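Local coordinates for variant surface glycoprotein MITat 1.13 (PDB 6Z8H) that probably forms the dense surface coat of Trypanosoma brucei, whose antigenic switching lets the parasite evade the host immune response, at residues R40-K51 / I177-P188. Residues are numbered along the deposited sequence; the frame is centred on the assembly and turned at random.
Sequences RLLKRLDLYTSK and IGLEHEENEPEP
R44 grips the E182 carboxylate side-on, NE to one oxygen and NH2 to the other, in a salt bridge. R44 NE donates to the syn lone pair of E182 OE2 at 2.8 Å, close to the guanidinium plane. R44 NH2 reaches E182 OE1 at 3.1 Å, from above the carboxylate plane. The R44 chain bends at chi3 (65°), which turns its guanidinium to E182. Y48 OH donates to the anti lone pair of E182 OE1, at 2.6 Å. Three donors thus fix the rotation of this buried carboxylate. E185 CG lies over one guanidinium face of R44. R44 NH1 hydrogen-bonds to H265 ND1 of helix 260-273.

A second salt bridge joins R40 NH1 to E185 OE2 at 2.9 Å. The guanidinium and carboxylate planes are 76° apart, and NH1 meets OE2 nearly along its C-O bond. R40 also pairs through NE with E172.

L47 CD1 packs on I177 CG2 at 3.6 Å and against the backbone of G178. L179 CD2 makes a CH-pi contact over the face of Y48, 4.0 Å from the ring centroid. I177 CD1 rests on R40 CG, and P188 CG meets L41 CD1.

The contact joins the loop between strands 152-155 and 194-202 to helix 34-75, part of the elongated helical bundle characteristic of VSG N-terminal domains.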
ATOM      1  N   ARG A  40      17.464   3.827   1.386  1.00 32.85           N
ATOM      2  CA  ARG A  40      17.772   2.452   1.021  1.00 32.30           C
ATOM      3  C   ARG A  40      16.567   1.561   1.270  1.00 32.04           C
ATOM      4  O   ARG A  40      16.253   0.682   0.456  1.00 33.27           O
ATOM      5  CB  ARG A  40      18.994   1.937   1.790  1.00 34.61           C
ATOM      6  CG  ARG A  40      19.462   0.598   1.228  1.00 34.74           C
ATOM      7  CD  ARG A  40      20.504  -0.114   2.094  1.00 35.53           C
ATOM      8  NE  ARG A  40      21.694   0.689   2.355  1.00 36.60           N
ATOM      9  CZ  ARG A  40      22.822   0.212   2.866  1.00 37.27           C
ATOM     10  NH1 ARG A  40      22.928  -1.062   3.197  1.00 38.01           N
ATOM     11  NH2 ARG A  40      23.829   1.036   3.095  1.00 36.60           N
ATOM     12  N   LEU A  41      15.867   1.773   2.377  1.00 31.79           N
ATOM     13  CA  LEU A  41      14.728   0.924   2.707  1.00 32.09           C
ATOM     14  C   LEU A  41      13.587   1.108   1.705  1.00 31.99           C
ATOM     15  O   LEU A  41      12.929   0.128   1.292  1.00 32.56           O
ATOM     16  CB  LEU A  41      14.253   1.229   4.124  1.00 31.59           C
ATOM     17  CG  LEU A  41      13.275   0.239   4.764  1.00 33.81           C
ATOM     18  CD1 LEU A  41      13.840  -1.191   4.707  1.00 33.92           C
ATOM     19  CD2 LEU A  41      12.896   0.638   6.191  1.00 34.99           C
ATOM     20  N   LEU A  42      13.361   2.348   1.261  1.00 31.83           N
ATOM     21  CA  LEU A  42      12.349   2.597   0.244  1.00 30.48           C
ATOM     22  C   LEU A  42      12.792   2.065  -1.114  1.00 29.90           C
ATOM     23  O   LEU A  42      11.956   1.603  -1.897  1.00 30.09           O
ATOM     24  CB  LEU A  42      12.058   4.089   0.148  1.00 30.03           C
ATOM     25  CG  LEU A  42      11.301   4.693   1.309  1.00 29.87           C
ATOM     26  CD1 LEU A  42      11.247   6.214   1.176  1.00 30.41           C
ATOM     27  CD2 LEU A  42       9.880   4.161   1.383  1.00 30.22           C
ATOM     28  N   LYS A  43      14.096   2.086  -1.410  1.00 30.00           N
ATOM     29  CA  LYS A  43      14.586   1.472  -2.644  1.00 30.29           C
ATOM     30  C   LYS A  43      14.416  -0.041  -2.620  1.00 30.83           C
ATOM     31  O   LYS A  43      14.084  -0.652  -3.644  1.00 31.93           O
ATOM     32  CB  LYS A  43      16.060   1.836  -2.853  1.00 33.98           C
ATOM     33  CG  LYS A  43      16.264   3.149  -3.599  1.00 36.86           C
ATOM     34  CD  LYS A  43      17.735   3.512  -3.768  1.00 39.68           C
ATOM     35  CE  LYS A  43      17.879   5.021  -3.899  1.00 42.53           C
ATOM     36  NZ  LYS A  43      19.128   5.455  -4.606  1.00 43.96           N
ATOM     37  N   ARG A  44      14.648  -0.672  -1.470  1.00 30.83           N
ATOM     38  CA  ARG A  44      14.407  -2.102  -1.346  1.00 31.22           C
ATOM     39  C   ARG A  44      12.922  -2.422  -1.474  1.00 31.32           C
ATOM     40  O   ARG A  44      12.536  -3.406  -2.133  1.00 34.00           O
ATOM     41  CB  ARG A  44      14.942  -2.603  -0.020  1.00 31.58           C
ATOM     42  CG  ARG A  44      16.455  -2.529   0.116  1.00 30.90           C
ATOM     43  CD  ARG A  44      16.856  -3.019   1.480  1.00 32.34           C
ATOM     44  NE  ARG A  44      16.542  -4.433   1.663  1.00 32.89           N
ATOM     45  CZ  ARG A  44      16.340  -5.003   2.849  1.00 31.59           C
ATOM     46  NH1 ARG A  44      16.405  -4.277   3.966  1.00 33.03           N
ATOM     47  NH2 ARG A  44      16.086  -6.294   2.944  1.00 32.99           N
ATOM     48  N   LEU A  45      12.067  -1.610  -0.867  1.00 30.84           N
ATOM     49  CA  LEU A  45      10.633  -1.804  -1.037  1.00 31.04           C
ATOM     50  C   LEU A  45      10.248  -1.732  -2.508  1.00 31.05           C
ATOM     51  O   LEU A  45       9.426  -2.533  -2.993  1.00 31.89           O
ATOM     52  CB  LEU A  45       9.875  -0.727  -0.279  1.00 29.59           C
ATOM     53  CG  LEU A  45       8.344  -0.800  -0.393  1.00 29.62           C
ATOM     54  CD1 LEU A  45       7.834  -2.143   0.125  1.00 30.82           C
ATOM     55  CD2 LEU A  45       7.691   0.331   0.339  1.00 30.41           C
ATOM     56  N   ASP A  46      10.781  -0.745  -3.221  1.00 32.15           N
ATOM     57  CA  ASP A  46      10.468  -0.556  -4.629  1.00 34.49           C
ATOM     58  C   ASP A  46      10.812  -1.783  -5.471  1.00 33.42           C
ATOM     59  O   ASP A  46      10.125  -2.051  -6.473  1.00 34.73           O
ATOM     60  CB  ASP A  46      11.192   0.673  -5.179  1.00 37.81           C
ATOM     61  CG  ASP A  46      10.667   1.088  -6.548  1.00 43.58           C
ATOM     62  OD1 ASP A  46       9.552   1.652  -6.618  1.00 45.18           O
ATOM     63  OD2 ASP A  46      11.346   0.808  -7.568  1.00 47.05           O
ATOM     64  N   LEU A  47      11.805  -2.585  -5.065  1.00 32.91           N
ATOM     65  CA  LEU A  47      12.087  -3.814  -5.811  1.00 32.88           C
ATOM     66  C   LEU A  47      10.855  -4.719  -5.851  1.00 32.44           C
ATOM     67  O   LEU A  47      10.548  -5.357  -6.878  1.00 34.34           O
ATOM     68  CB  LEU A  47      13.218  -4.599  -5.159  1.00 32.81           C
ATOM     69  CG  LEU A  47      14.551  -3.882  -4.978  1.00 33.07           C
ATOM     70  CD1 LEU A  47      15.503  -4.800  -4.238  1.00 33.35           C
ATOM     71  CD2 LEU A  47      15.108  -3.451  -6.305  1.00 34.21           C
ATOM     72  N   TYR A  48      10.168  -4.832  -4.716  1.00 31.38           N
ATOM     73  CA  TYR A  48       9.014  -5.711  -4.605  1.00 30.76           C
ATOM     74  C   TYR A  48       7.768  -5.060  -5.168  1.00 29.96           C
ATOM     75  O   TYR A  48       6.977  -5.729  -5.843  1.00 29.55           O
ATOM     76  CB  TYR A  48       8.794  -6.122  -3.146  1.00 30.79           C
ATOM     77  CG  TYR A  48       9.989  -6.785  -2.500  1.00 31.78           C
ATOM     78  CD1 TYR A  48      10.973  -6.020  -1.888  1.00 32.74           C
ATOM     79  CD2 TYR A  48      10.128  -8.162  -2.469  1.00 32.25           C
ATOM     80  CE1 TYR A  48      12.050  -6.604  -1.290  1.00 33.29           C
ATOM     81  CE2 TYR A  48      11.229  -8.759  -1.886  1.00 32.87           C
ATOM     82  CZ  TYR A  48      12.192  -7.967  -1.287  1.00 33.73           C
ATOM     83  OH  TYR A  48      13.302  -8.525  -0.668  1.00 35.16           O
ATOM     84  N   THR A  49       7.534  -3.779  -4.895  1.00 28.14           N
ATOM     85  CA  THR A  49       6.302  -3.177  -5.407  1.00 29.23           C
ATOM     86  C   THR A  49       6.355  -2.962  -6.913  1.00 29.35           C
ATOM     87  O   THR A  49       5.315  -3.042  -7.583  1.00 29.17           O
ATOM     88  CB  THR A  49       5.996  -1.857  -4.696  1.00 29.04           C
ATOM     89  OG1 THR A  49       7.085  -0.943  -4.894  1.00 31.29           O
ATOM     90  CG2 THR A  49       5.807  -2.089  -3.208  1.00 29.26           C
ATOM     91  N   SER A  50       7.542  -2.766  -7.473  1.00 29.37           N
ATOM     92  CA  SER A  50       7.662  -2.608  -8.914  1.00 30.79           C
ATOM     93  C   SER A  50       7.355  -3.917  -9.612  1.00 29.48           C
ATOM     94  O   SER A  50       6.639  -3.932 -10.616  1.00 27.87           O
ATOM     95  CB  SER A  50       9.072  -2.153  -9.295  1.00 35.17           C
ATOM     96  OG  SER A  50       9.081  -1.633 -10.619  1.00 39.62           O
ATOM     97  N   LYS A  51       7.845  -5.042  -9.070  1.00 28.24           N
ATOM     98  CA  LYS A  51       7.507  -6.335  -9.664  1.00 29.75           C
ATOM     99  C   LYS A  51       6.028  -6.661  -9.480  1.00 28.84           C
ATOM    100  O   LYS A  51       5.402  -7.250 -10.369  1.00 28.79           O
ATOM    101  CB  LYS A  51       8.361  -7.430  -9.039  1.00 30.65           C
ATOM    102  CG  LYS A  51       9.851  -7.348  -9.396  1.00 31.08           C
ATOM    103  CD  LYS A  51      10.150  -7.528 -10.895  1.00 33.71           C
ATOM    104  CE  LYS A  51      11.648  -7.490 -11.188  1.00 36.16           C
ATOM    105  NZ  LYS A  51      11.955  -7.486 -12.640  1.00 39.43           N
ATOM    106  N   ILE A 177      21.417  -2.399  -4.990  1.00 47.11           N
ATOM    107  CA  ILE A 177      20.117  -2.824  -4.492  1.00 46.02           C
ATOM    108  C   ILE A 177      19.460  -3.673  -5.574  1.00 44.73           C
ATOM    109  O   ILE A 177      19.280  -3.213  -6.712  1.00 47.27           O
ATOM    110  CB  ILE A 177      19.243  -1.616  -4.129  1.00 45.80           C
ATOM    111  CG1 ILE A 177      19.891  -0.793  -3.015  1.00 45.99           C
ATOM    112  CG2 ILE A 177      17.857  -2.080  -3.705  1.00 45.01           C
ATOM    113  CD1 ILE A 177      20.103  -1.572  -1.726  1.00 45.69           C
ATOM    114  N   GLY A 178      19.095  -4.902  -5.218  1.00 41.50           N
ATOM    115  CA  GLY A 178      18.448  -5.800  -6.160  1.00 39.05           C
ATOM    116  C   GLY A 178      17.993  -7.065  -5.470  1.00 38.50           C
ATOM    117  O   GLY A 178      18.521  -7.446  -4.419  1.00 40.12           O
ATOM    118  N   LEU A 179      17.033  -7.752  -6.110  1.00 39.43           N
ATOM    119  CA  LEU A 179      16.468  -8.936  -5.471  1.00 40.66           C
ATOM    120  C   LEU A 179      17.531 -10.001  -5.246  1.00 43.82           C
ATOM    121  O   LEU A 179      17.457 -10.758  -4.270  1.00 43.71           O
ATOM    122  CB  LEU A 179      15.315  -9.496  -6.302  1.00 39.34           C
ATOM    123  CG  LEU A 179      13.979  -8.762  -6.209  1.00 39.82           C
ATOM    124  CD1 LEU A 179      12.993  -9.416  -7.155  1.00 39.87           C
ATOM    125  CD2 LEU A 179      13.414  -8.771  -4.817  1.00 40.19           C
ATOM    126  N   GLU A 180      18.541 -10.059  -6.121  1.00 46.61           N
ATOM    127  CA  GLU A 180      19.619 -11.021  -5.945  1.00 48.61           C
ATOM    128  C   GLU A 180      20.478 -10.705  -4.724  1.00 48.72           C
ATOM    129  O   GLU A 180      21.144 -11.604  -4.203  1.00 50.51           O
ATOM    130  CB  GLU A 180      20.498 -11.078  -7.206  1.00 50.05           C
ATOM    131  CG  GLU A 180      21.119  -9.740  -7.617  1.00 51.89           C
ATOM    132  CD  GLU A 180      20.190  -8.865  -8.456  1.00 54.07           C
ATOM    133  OE1 GLU A 180      18.961  -8.887  -8.219  1.00 53.51           O
ATOM    134  OE2 GLU A 180      20.701  -8.155  -9.356  1.00 55.44           O
ATOM    135  N   HIS A 181      20.479  -9.459  -4.249  1.00 46.92           N
ATOM    136  CA  HIS A 181      21.288  -9.087  -3.098  1.00 47.49           C
ATOM    137  C   HIS A 181      20.512  -9.141  -1.791  1.00 43.97           C
ATOM    138  O   HIS A 181      21.099  -8.925  -0.728  1.00 43.95           O
ATOM    139  CB  HIS A 181      21.860  -7.679  -3.293  1.00 50.65           C
ATOM    140  CG  HIS A 181      22.647  -7.516  -4.559  1.00 54.24           C
ATOM    141  ND1 HIS A 181      23.801  -8.227  -4.819  1.00 55.31           N
ATOM    142  CD2 HIS A 181      22.443  -6.726  -5.639  1.00 55.87           C
ATOM    143  CE1 HIS A 181      24.275  -7.877  -6.002  1.00 56.07           C
ATOM    144  NE2 HIS A 181      23.469  -6.970  -6.522  1.00 56.42           N
ATOM    145  N   GLU A 182      19.213  -9.428  -1.836  1.00 40.40           N
ATOM    146  CA  GLU A 182      18.382  -9.264  -0.651  1.00 39.61           C
ATOM    147  C   GLU A 182      18.652 -10.329   0.406  1.00 39.86           C
ATOM    148  O   GLU A 182      18.471 -10.067   1.599  1.00 40.89           O
ATOM    149  CB  GLU A 182      16.902  -9.318  -1.051  1.00 37.65           C
ATOM    150  CG  GLU A 182      16.366  -8.042  -1.703  1.00 38.20           C
ATOM    151  CD  GLU A 182      16.179  -6.931  -0.692  1.00 38.64           C
ATOM    152  OE1 GLU A 182      15.213  -6.991   0.098  1.00 37.98           O
ATOM    153  OE2 GLU A 182      17.049  -6.026  -0.632  1.00 38.65           O
ATOM    154  N   GLU A 183      19.105 -11.522   0.009  1.00 42.32           N
ATOM    155  CA  GLU A 183      19.303 -12.569   1.007  1.00 45.46           C
ATOM    156  C   GLU A 183      20.388 -12.201   2.013  1.00 44.99           C
ATOM    157  O   GLU A 183      20.381 -12.715   3.137  1.00 46.32           O
ATOM    158  CB  GLU A 183      19.637 -13.914   0.354  1.00 49.29           C
ATOM    159  CG  GLU A 183      18.425 -14.835   0.200  1.00 54.81           C
ATOM    160  CD  GLU A 183      17.491 -14.808   1.411  1.00 59.61           C
ATOM    161  OE1 GLU A 183      17.904 -15.273   2.497  1.00 62.61           O
ATOM    162  OE2 GLU A 183      16.368 -14.264   1.281  1.00 59.93           O
ATOM    163  N   ASN A 184      21.335 -11.340   1.637  1.00 44.17           N
ATOM    164  CA  ASN A 184      22.426 -10.960   2.528  1.00 44.85           C
ATOM    165  C   ASN A 184      22.411  -9.483   2.910  1.00 44.35           C
ATOM    166  O   ASN A 184      23.378  -8.995   3.510  1.00 45.21           O
ATOM    167  CB  ASN A 184      23.777 -11.347   1.923  1.00 46.59           C
ATOM    168  CG  ASN A 184      24.144 -12.790   2.209  1.00 51.78           C
ATOM    169  OD1 ASN A 184      23.717 -13.357   3.218  1.00 53.89           O
ATOM    170  ND2 ASN A 184      24.930 -13.389   1.331  1.00 53.58           N
ATOM    171  N   GLU A 185      21.337  -8.777   2.619  1.00 42.35           N
ATOM    172  CA  GLU A 185      21.254  -7.375   2.985  1.00 40.84           C
ATOM    173  C   GLU A 185      21.099  -7.254   4.500  1.00 40.66           C
ATOM    174  O   GLU A 185      20.306  -7.983   5.106  1.00 41.11           O
ATOM    175  CB  GLU A 185      20.057  -6.746   2.262  1.00 42.39           C
ATOM    176  CG  GLU A 185      19.918  -5.243   2.498  1.00 43.47           C
ATOM    177  CD  GLU A 185      21.074  -4.442   1.911  1.00 43.42           C
ATOM    178  OE1 GLU A 185      21.666  -4.904   0.917  1.00 45.02           O
ATOM    179  OE2 GLU A 185      21.366  -3.347   2.438  1.00 43.54           O
ATOM    180  N   PRO A 186      21.868  -6.395   5.153  1.00 40.04           N
ATOM    181  CA  PRO A 186      21.737  -6.248   6.605  1.00 39.46           C
ATOM    182  C   PRO A 186      20.486  -5.468   6.978  1.00 37.71           C
ATOM    183  O   PRO A 186      19.913  -4.722   6.180  1.00 36.97           O
ATOM    184  CB  PRO A 186      23.001  -5.479   7.006  1.00 39.11           C
ATOM    185  CG  PRO A 186      23.372  -4.716   5.744  1.00 39.00           C
ATOM    186  CD  PRO A 186      22.986  -5.612   4.602  1.00 40.64           C
ATOM    187  N   GLU A 187      20.111  -5.614   8.247  1.00 39.65           N
ATOM    188  CA  GLU A 187      18.993  -4.868   8.786  1.00 40.22           C
ATOM    189  C   GLU A 187      19.266  -3.367   8.694  1.00 37.74           C
ATOM    190  O   GLU A 187      20.416  -2.919   8.827  1.00 37.51           O
ATOM    191  CB  GLU A 187      18.788  -5.215  10.262  1.00 44.26           C
ATOM    192  CG  GLU A 187      17.849  -6.375  10.496  1.00 48.69           C
ATOM    193  CD  GLU A 187      18.187  -7.165  11.739  1.00 51.75           C
ATOM    194  OE1 GLU A 187      18.693  -8.299  11.599  1.00 53.81           O
ATOM    195  OE2 GLU A 187      17.949  -6.647  12.851  1.00 52.96           O
ATOM    196  N   PRO A 188      18.221  -2.562   8.496  1.00 36.55           N
ATOM    197  CA  PRO A 188      18.383  -1.106   8.585  1.00 35.99           C
ATOM    198  C   PRO A 188      18.862  -0.714   9.976  1.00 36.57           C
ATOM    199  O   PRO A 188      18.475  -1.327  10.976  1.00 36.47           O
ATOM    200  CB  PRO A 188      16.971  -0.570   8.308  1.00 34.89           C
ATOM    201  CG  PRO A 188      16.273  -1.689   7.579  1.00 35.50           C
ATOM    202  CD  PRO A 188      16.828  -2.937   8.210  1.00 35.77           C
TER